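Local atomic coordinates of heme-binding protein A / AI-2 binding protein A (Helicobacter pylori SS1, PDB entry 6OFQ), a protein that binds short peptides such as STSA in the periplasm and probably hands them to an ABC transporter for uptake. Residues G59-T64 against K206-T211; A80-I85 against T93-K98; I314-N319 against L357-E362. All blocks are in the same frame, centred on the assembly; numbering follows the deposited sequence.

Interaction 1: residues G59-T64 against K206-T211; sequences GNIYDT and KKPVGT
With CG anti to its own carbonyl carbon (chi1 -64°), Asp63 swings its carboxylate onto Thr211, whose OG1 stands between its backbone N and carbonyl carbon (chi1 59°), the crowded position. The hydroxyl Thr211 OG1 donates to Asp63 OD2 over 2.7 Å, coming in on the anti side of that oxygen and 22° out of the carboxylate plane. Trp234 NE1 bonds to the same OD2, so two partners grip one buried oxygen and probably steady its negative charge. A water accepts from Asp63 N and donates to Thr211 OG1; a hydroxyl that can give and receive at once suits this place. The contact ties the end of helix 52-61 to the loop leading into strand 214-220, an outermost strand of a mixed sheet in this type II periplasmic binding protein. Along that loop runs the ring of Tyr62, with CE1 3.4 Å from Val209 O and the hydroxyl OH 3.2 Å from Pro208 CB. Its OH bonds to Met44 O and also accepts a hydrogen bond from a second water, 2.8 Å from that OH in the ring plane, which accepts from Val209 N. Lacking a side chain, Gly210 can bring its CA to 3.4 Å from Ile61 O in a CA-H...O contact. Apolar Ile61 and the compact ring of Pro208 cross at about a right angle, CD1 of Ile61 3.9 Å from CG of Pro208, and both touch Phe216.

Interaction 2: residues A80-I85 against T93-K98; sequences ATSWDI and TFHLRK
Asp84 and Thr93 exchange two backbone hydrogen bonds, N to O in both directions, each 2.9 Å between Asp84 and Thr93 atoms. His95 N donates to Ser82 O in the next hydrogen-bonded pair, and Thr81 N closes on His95 O over 2.9 Å. Between Ser82 and Ala80, which pairs with Leu96, the register slips by one residue: a beta bulge in an antiparallel hairpin, whose strands 75-85 and 91-96 lie side by side in a five-stranded antiparallel sheet.

Among the polar side chains, His95 NE2 donates to Asp84 OD2 over 2.8 Å at 158°, nearly in line with the carboxylate C-O bond. The acceptor lies close to the imidazole plane, while the carboxylate itself is turned 78° from the ring. This helps to set the rotation of the ring on the partly exposed face it shares with Ser82, and a negative neighbour would probably raise the histidine's proton affinity.

Apolar contacts fill the other face. Phe94 CD1 sits 3.6 Å from Trp83 CB, and the methyl CB of Ala80 meets the edge of the same Phe94 ring; large rings suit this side, where Leu176 and Val66 touch both aromatics.

At the turn of the chain, the methyl CG2 of Thr81 lies 3.5 Å above the plane of the Arg97 guanidinium, over its centre. A bend at chi3 (-67°) brings that flat group round, and NE bonds to Ala78 O.

Interaction 3: residues I314-N319 against L357-E362; sequences INHAIN and LKKAKE
Over one face of the His316 imidazole lies the side chain of Lys359: CD is 3.8 Å from the ring centroid and only 9° off the ring normal, a CH-pi contact, and CE comes within 3.4 Å of His316 NE2. The ring also meets that of Tyr353 at a steep angle, and His316 ND1 is hydrogen-bonded to Glu354 O, which holds the imidazole in its rotation. Lysine suits this place because its long methylene chain can cover the ring while its charged end goes on toward the surface. Lys359 has CG anti to its backbone N (chi1 -174°) and runs extended until a bend at chi4 (94°) turns the ammonium group aside. Its NZ stops 4.7 Å from His316 NE2, a nearby positive charge that would probably disfavour a second proton on the imidazole.

Beside this pair the helices meet through small residues. Ala360 CB rests 3.9 Å from Ala317 CB and also touches the CB of His316, so the backbones can come close, with the CA atoms of His316 and Ala360 5.4 Å apart. The CB of Leu357 points away, yet its branch CD2 bends back to lie 4.1 Å from Ala317 CA, covering the alanine with apolar surface. Ala317 is further packed by Leu395 of helix 386-396. Ile314, turned away from Ala360, rests on Val498 of strand 497-510. Helix 308-317 thus lies between strand 497-510 and helix 357-366, consistent with an alpha/beta lobe of a type II periplasmic binding protein.

Overall arrangement
From the N terminus, the chain leaves helix 52-61 and opens the long loop that interaction 1 will close when it reaches 206-211, just before strand 214-220. Within that loop, interaction 2 closes the short connection between strands 75-85 and 91-96, a local hairpin contained in the larger excursion. These two contacts have centres 20 Å apart, and their nearest atoms are about 5 Å apart without touching. Interaction 3 follows in series: it opens at 314-319 and closes at 357-362, joining helix 357-366 to helix 308-317, which rests on strand 497-510 of another sheet. Its centre lies 48 Å from that of interaction 1 and 54 Å from that of interaction 2, on the opposite side of the chain's centre.

Interaction 1: residues G59-T64 against K206-T211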
# COMPACT_ATOMS: atom_id res chain seq x y z
N GLY A 59 -5.80 2.11 -9.43
CA GLY A 59 -4.77 1.41 -10.20
C GLY A 59 -5.22 0.94 -11.56
O GLY A 59 -4.39 0.68 -12.45
N ASN A 60 -6.52 0.75 -11.75
CA ASN A 60 -7.06 0.38 -13.03
C ASN A 60 -7.39 1.60 -13.95
O ASN A 60 -7.51 1.41 -15.16
CB ASN A 60 -8.35 -0.40 -12.76
CG ASN A 60 -8.08 -1.83 -12.36
OD1 ASN A 60 -7.71 -2.63 -13.20
ND2 ASN A 60 -8.26 -2.15 -11.07
N ILE A 61 -7.56 2.76 -13.33
CA ILE A 61 -8.02 3.98 -14.01
C ILE A 61 -6.82 4.77 -14.51
O ILE A 61 -6.86 5.40 -15.60
CB ILE A 61 -8.89 4.79 -13.03
CG1 ILE A 61 -10.22 4.05 -12.81
CG2 ILE A 61 -9.06 6.23 -13.51
CD1 ILE A 61 -11.02 4.61 -11.64
N TYR A 62 -5.77 4.85 -13.69
CA TYR A 62 -4.64 5.74 -13.98
C TYR A 62 -3.40 4.94 -14.40
O TYR A 62 -3.20 3.83 -13.94
CB TYR A 62 -4.20 6.57 -12.79
CG TYR A 62 -5.26 7.51 -12.24
CD1 TYR A 62 -5.50 8.73 -12.83
CD2 TYR A 62 -6.04 7.16 -11.16
CE1 TYR A 62 -6.42 9.64 -12.32
CE2 TYR A 62 -6.94 8.07 -10.64
CZ TYR A 62 -7.12 9.31 -11.21
OH TYR A 62 -8.00 10.20 -10.62
N ASP A 63 -2.57 5.56 -15.24
CA ASP A 63 -1.20 5.15 -15.46
C ASP A 63 -0.20 6.07 -14.86
O ASP A 63 -0.47 7.22 -14.49
CB ASP A 63 -0.91 5.06 -16.95
CG ASP A 63 -1.76 4.00 -17.61
OD1 ASP A 63 -1.76 2.83 -17.15
OD2 ASP A 63 -2.46 4.29 -18.61
N THR A 64 1.01 5.51 -14.80
CA THR A 64 2.21 6.17 -14.30
C THR A 64 3.24 6.29 -15.44
O THR A 64 3.04 5.75 -16.53
CB THR A 64 2.78 5.41 -13.08
OG1 THR A 64 2.63 4.01 -13.26
CG2 THR A 64 2.05 5.80 -11.77
N LYS A 206 -13.27 12.54 -7.02
CA LYS A 206 -14.55 11.80 -6.97
C LYS A 206 -15.00 11.22 -8.30
O LYS A 206 -15.57 10.10 -8.33
CB LYS A 206 -15.68 12.72 -6.49
CG LYS A 206 -15.46 13.15 -5.05
CD LYS A 206 -16.58 14.04 -4.52
CE LYS A 206 -16.44 14.20 -3.00
NZ LYS A 206 -15.80 15.49 -2.61
N LYS A 207 -14.66 11.93 -9.36
CA LYS A 207 -15.11 11.56 -10.70
C LYS A 207 -13.86 11.60 -11.58
O LYS A 207 -13.52 12.62 -12.17
CB LYS A 207 -16.21 12.54 -11.17
CG LYS A 207 -17.52 12.34 -10.41
CD LYS A 207 -18.52 13.42 -10.79
CE LYS A 207 -19.74 13.25 -9.90
NZ LYS A 207 -20.75 14.36 -9.95
N PRO A 208 -13.06 10.51 -11.58
CA PRO A 208 -11.71 10.60 -12.06
C PRO A 208 -11.58 10.47 -13.55
O PRO A 208 -12.39 9.84 -14.20
CB PRO A 208 -11.05 9.43 -11.33
CG PRO A 208 -12.14 8.37 -11.23
CD PRO A 208 -13.35 9.23 -10.90
N VAL A 209 -10.49 11.01 -14.11
CA VAL A 209 -10.09 10.89 -15.48
C VAL A 209 -8.64 10.42 -15.62
O VAL A 209 -7.77 11.11 -15.12
CB VAL A 209 -10.33 12.23 -16.21
CG1 VAL A 209 -9.83 12.17 -17.64
CG2 VAL A 209 -11.82 12.58 -16.21
N GLY A 210 -8.44 9.28 -16.24
CA GLY A 210 -7.08 8.70 -16.38
C GLY A 210 -6.85 8.24 -17.79
O GLY A 210 -7.65 8.50 -18.70
N THR A 211 -5.79 7.50 -18.00
CA THR A 211 -5.45 6.88 -19.27
C THR A 211 -5.48 5.36 -19.29
O THR A 211 -5.19 4.76 -20.31
CB THR A 211 -4.06 7.32 -19.73
OG1 THR A 211 -3.08 6.95 -18.76
CG2 THR A 211 -3.94 8.80 -19.97
O HOH W 1 -9.07 12.62 -11.67
O HOH W 2 -3.51 8.20 -16.16

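Interaction 2: residues A80-I85 against T93-K98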
# COMPACT_ATOMS: atom_id res chain seq x y z
N ALA A 80 5.75 6.82 -20.16
CA ALA A 80 7.04 7.03 -20.82
C ALA A 80 7.34 5.76 -21.59
O ALA A 80 7.37 4.63 -21.07
CB ALA A 80 8.17 7.31 -19.84
N THR A 81 7.72 5.93 -22.86
CA THR A 81 8.18 4.82 -23.71
C THR A 81 9.63 4.43 -23.47
O THR A 81 10.01 3.28 -23.68
CB THR A 81 7.99 5.04 -25.21
OG1 THR A 81 8.53 6.34 -25.52
CG2 THR A 81 6.45 5.07 -25.54
N SER A 82 10.45 5.42 -23.12
CA SER A 82 11.87 5.17 -22.83
C SER A 82 12.41 6.29 -21.95
O SER A 82 11.75 7.30 -21.69
CB SER A 82 12.67 5.09 -24.14
OG SER A 82 12.77 6.37 -24.68
N TRP A 83 13.64 6.04 -21.46
CA TRP A 83 14.20 7.03 -20.55
C TRP A 83 15.70 6.83 -20.52
O TRP A 83 16.21 5.77 -20.86
CB TRP A 83 13.64 6.95 -19.12
CG TRP A 83 13.64 5.57 -18.52
CD1 TRP A 83 14.64 5.01 -17.77
CD2 TRP A 83 12.62 4.58 -18.63
NE1 TRP A 83 14.30 3.73 -17.42
CE2 TRP A 83 13.06 3.46 -17.92
CE3 TRP A 83 11.38 4.55 -19.25
CZ2 TRP A 83 12.34 2.28 -17.86
CZ3 TRP A 83 10.67 3.39 -19.18
CH2 TRP A 83 11.14 2.29 -18.51
N ASP A 84 16.35 7.92 -20.15
CA ASP A 84 17.80 7.90 -19.96
C ASP A 84 18.13 8.45 -18.60
O ASP A 84 17.57 9.49 -18.18
CB ASP A 84 18.43 8.76 -21.06
CG ASP A 84 17.99 8.32 -22.48
OD1 ASP A 84 18.63 7.37 -22.95
OD2 ASP A 84 17.16 9.02 -23.10
N ILE A 85 19.11 7.87 -17.91
CA ILE A 85 19.49 8.26 -16.58
C ILE A 85 20.98 8.58 -16.61
O ILE A 85 21.76 7.76 -17.13
CB ILE A 85 19.27 7.12 -15.55
CG1 ILE A 85 17.81 6.64 -15.60
CG2 ILE A 85 19.52 7.72 -14.19
CD1 ILE A 85 17.48 5.40 -14.79
N THR A 93 15.66 11.60 -17.82
CA THR A 93 14.90 12.18 -18.93
C THR A 93 13.95 11.12 -19.50
O THR A 93 14.38 10.04 -19.87
CB THR A 93 15.84 12.64 -20.06
OG1 THR A 93 16.79 13.58 -19.55
CG2 THR A 93 15.05 13.37 -21.10
N PHE A 94 12.65 11.45 -19.46
CA PHE A 94 11.57 10.55 -19.91
C PHE A 94 10.98 11.03 -21.22
O PHE A 94 10.63 12.20 -21.37
CB PHE A 94 10.46 10.46 -18.85
CG PHE A 94 10.91 9.71 -17.62
CD1 PHE A 94 10.78 8.32 -17.50
CD2 PHE A 94 11.49 10.40 -16.56
CE1 PHE A 94 11.27 7.64 -16.41
CE2 PHE A 94 11.98 9.74 -15.44
CZ PHE A 94 11.88 8.36 -15.41
N HIS A 95 10.93 10.09 -22.16
CA HIS A 95 10.33 10.32 -23.44
C HIS A 95 8.89 9.80 -23.36
O HIS A 95 8.69 8.61 -23.16
CB HIS A 95 11.17 9.58 -24.52
CG HIS A 95 12.65 9.90 -24.45
ND1 HIS A 95 13.11 11.10 -24.93
CD2 HIS A 95 13.70 9.34 -23.79
CE1 HIS A 95 14.40 11.22 -24.65
NE2 HIS A 95 14.79 10.16 -23.97
N LEU A 96 7.92 10.67 -23.58
CA LEU A 96 6.53 10.37 -23.29
C LEU A 96 5.91 9.73 -24.53
O LEU A 96 6.23 10.07 -25.70
CB LEU A 96 5.80 11.60 -22.83
CG LEU A 96 6.35 12.38 -21.63
CD1 LEU A 96 5.43 13.50 -21.30
CD2 LEU A 96 6.52 11.44 -20.43
N ARG A 97 5.01 8.79 -24.27
CA ARG A 97 4.21 8.14 -25.29
C ARG A 97 3.26 9.14 -25.95
O ARG A 97 2.63 9.94 -25.23
CB ARG A 97 3.35 7.03 -24.63
CG ARG A 97 2.76 6.01 -25.59
CD ARG A 97 2.07 4.92 -24.76
NE ARG A 97 3.03 4.14 -23.98
CZ ARG A 97 3.70 3.08 -24.38
NH1 ARG A 97 3.65 2.60 -25.63
NH2 ARG A 97 4.60 2.51 -23.55
N LYS A 98 3.23 9.13 -27.28
CA LYS A 98 2.34 10.00 -28.05
C LYS A 98 1.07 9.26 -28.40
O LYS A 98 1.01 8.04 -28.50
CB LYS A 98 3.09 10.42 -29.33
CG LYS A 98 4.35 11.24 -29.06
CD LYS A 98 4.93 11.67 -30.41
CE LYS A 98 6.23 12.42 -30.21
NZ LYS A 98 6.64 12.91 -31.55
O HOH W 3 7.29 7.98 -27.48
O HOH W 4 18.95 12.09 -18.71

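Interaction 3: residues I314-N319 against L357-E362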
# COMPACT_ATOMS: atom_id res chain seq x y z
N ILE A 314 6.65 -6.00 26.15
CA ILE A 314 5.47 -6.27 25.30
C ILE A 314 5.87 -7.25 24.19
O ILE A 314 5.15 -8.23 23.97
CB ILE A 314 4.90 -4.98 24.71
CG1 ILE A 314 4.24 -4.13 25.83
CG2 ILE A 314 3.88 -5.24 23.59
CD1 ILE A 314 3.80 -2.73 25.46
N ASN A 315 7.05 -7.07 23.57
CA ASN A 315 7.57 -8.01 22.57
C ASN A 315 7.72 -9.42 23.10
O ASN A 315 7.36 -10.37 22.41
CB ASN A 315 8.88 -7.52 21.96
CG ASN A 315 8.70 -6.54 20.78
OD1 ASN A 315 8.97 -6.89 19.60
ND2 ASN A 315 8.46 -5.28 21.05
N HIS A 316 8.19 -9.57 24.34
CA HIS A 316 8.40 -10.89 24.93
C HIS A 316 7.12 -11.50 25.46
O HIS A 316 7.12 -12.66 25.88
CB HIS A 316 9.44 -10.83 26.06
CG HIS A 316 10.86 -10.60 25.63
ND1 HIS A 316 11.57 -11.51 24.90
CD2 HIS A 316 11.64 -9.50 25.73
CE1 HIS A 316 12.77 -11.01 24.61
NE2 HIS A 316 12.83 -9.78 25.10
N ALA A 317 6.04 -10.73 25.57
CA ALA A 317 4.78 -11.19 26.17
C ALA A 317 3.75 -11.67 25.16
O ALA A 317 2.75 -12.27 25.53
CB ALA A 317 4.15 -10.13 27.04
N ILE A 318 4.04 -11.55 23.87
CA ILE A 318 3.11 -11.98 22.82
C ILE A 318 3.68 -13.16 22.09
O ILE A 318 4.76 -13.12 21.51
CB ILE A 318 2.83 -10.84 21.83
CG1 ILE A 318 2.08 -9.72 22.54
CG2 ILE A 318 2.03 -11.29 20.60
CD1 ILE A 318 2.17 -8.36 21.91
N ASN A 319 3.01 -14.31 22.24
CA ASN A 319 3.48 -15.51 21.57
C ASN A 319 3.12 -15.59 20.11
O ASN A 319 1.98 -15.86 19.73
CB ASN A 319 2.97 -16.74 22.33
CG ASN A 319 3.42 -18.04 21.71
OD1 ASN A 319 3.93 -18.13 20.61
ND2 ASN A 319 3.28 -19.11 22.51
N LEU A 357 7.46 -14.98 29.32
CA LEU A 357 6.68 -14.20 30.24
C LEU A 357 7.47 -13.71 31.44
O LEU A 357 7.22 -12.60 31.89
CB LEU A 357 5.46 -14.99 30.75
CG LEU A 357 4.38 -15.11 29.70
CD1 LEU A 357 3.18 -15.78 30.37
CD2 LEU A 357 3.90 -13.72 29.28
N LYS A 358 8.31 -14.59 32.02
CA LYS A 358 9.15 -14.18 33.16
C LYS A 358 10.03 -12.99 32.77
O LYS A 358 10.04 -12.00 33.50
CB LYS A 358 10.04 -15.28 33.75
CG LYS A 358 9.15 -16.16 34.61
CD LYS A 358 9.85 -17.40 35.14
CE LYS A 358 8.86 -18.30 35.87
NZ LYS A 358 9.48 -19.63 36.11
N LYS A 359 10.64 -13.09 31.59
CA LYS A 359 11.46 -11.94 31.15
C LYS A 359 10.61 -10.69 30.95
O LYS A 359 11.02 -9.58 31.28
CB LYS A 359 12.17 -12.34 29.86
CG LYS A 359 13.16 -11.31 29.37
CD LYS A 359 13.89 -11.90 28.17
CE LYS A 359 14.81 -10.84 27.60
NZ LYS A 359 16.20 -10.89 28.12
N ALA A 360 9.41 -10.83 30.41
CA ALA A 360 8.57 -9.68 30.17
C ALA A 360 8.21 -8.98 31.46
O ALA A 360 8.24 -7.75 31.57
CB ALA A 360 7.29 -10.03 29.42
N LYS A 361 7.81 -9.80 32.42
CA LYS A 361 7.49 -9.20 33.70
C LYS A 361 8.68 -8.50 34.35
O LYS A 361 8.47 -7.45 34.94
CB LYS A 361 6.95 -10.31 34.64
CG LYS A 361 5.59 -10.89 34.33
CD LYS A 361 5.31 -12.18 35.10
CE LYS A 361 3.83 -12.51 34.93
NZ LYS A 361 3.60 -13.83 35.58
N GLU A 362 9.84 -9.11 34.28
CA GLU A 362 11.09 -8.55 34.79
C GLU A 362 11.38 -7.19 34.13
O GLU A 362 11.68 -6.21 34.79
CB GLU A 362 12.25 -9.51 34.58
CG GLU A 362 13.58 -9.00 35.12
CD GLU A 362 13.55 -8.56 36.58
OE1 GLU A 362 12.79 -9.13 37.42
OE2 GLU A 362 14.33 -7.64 36.88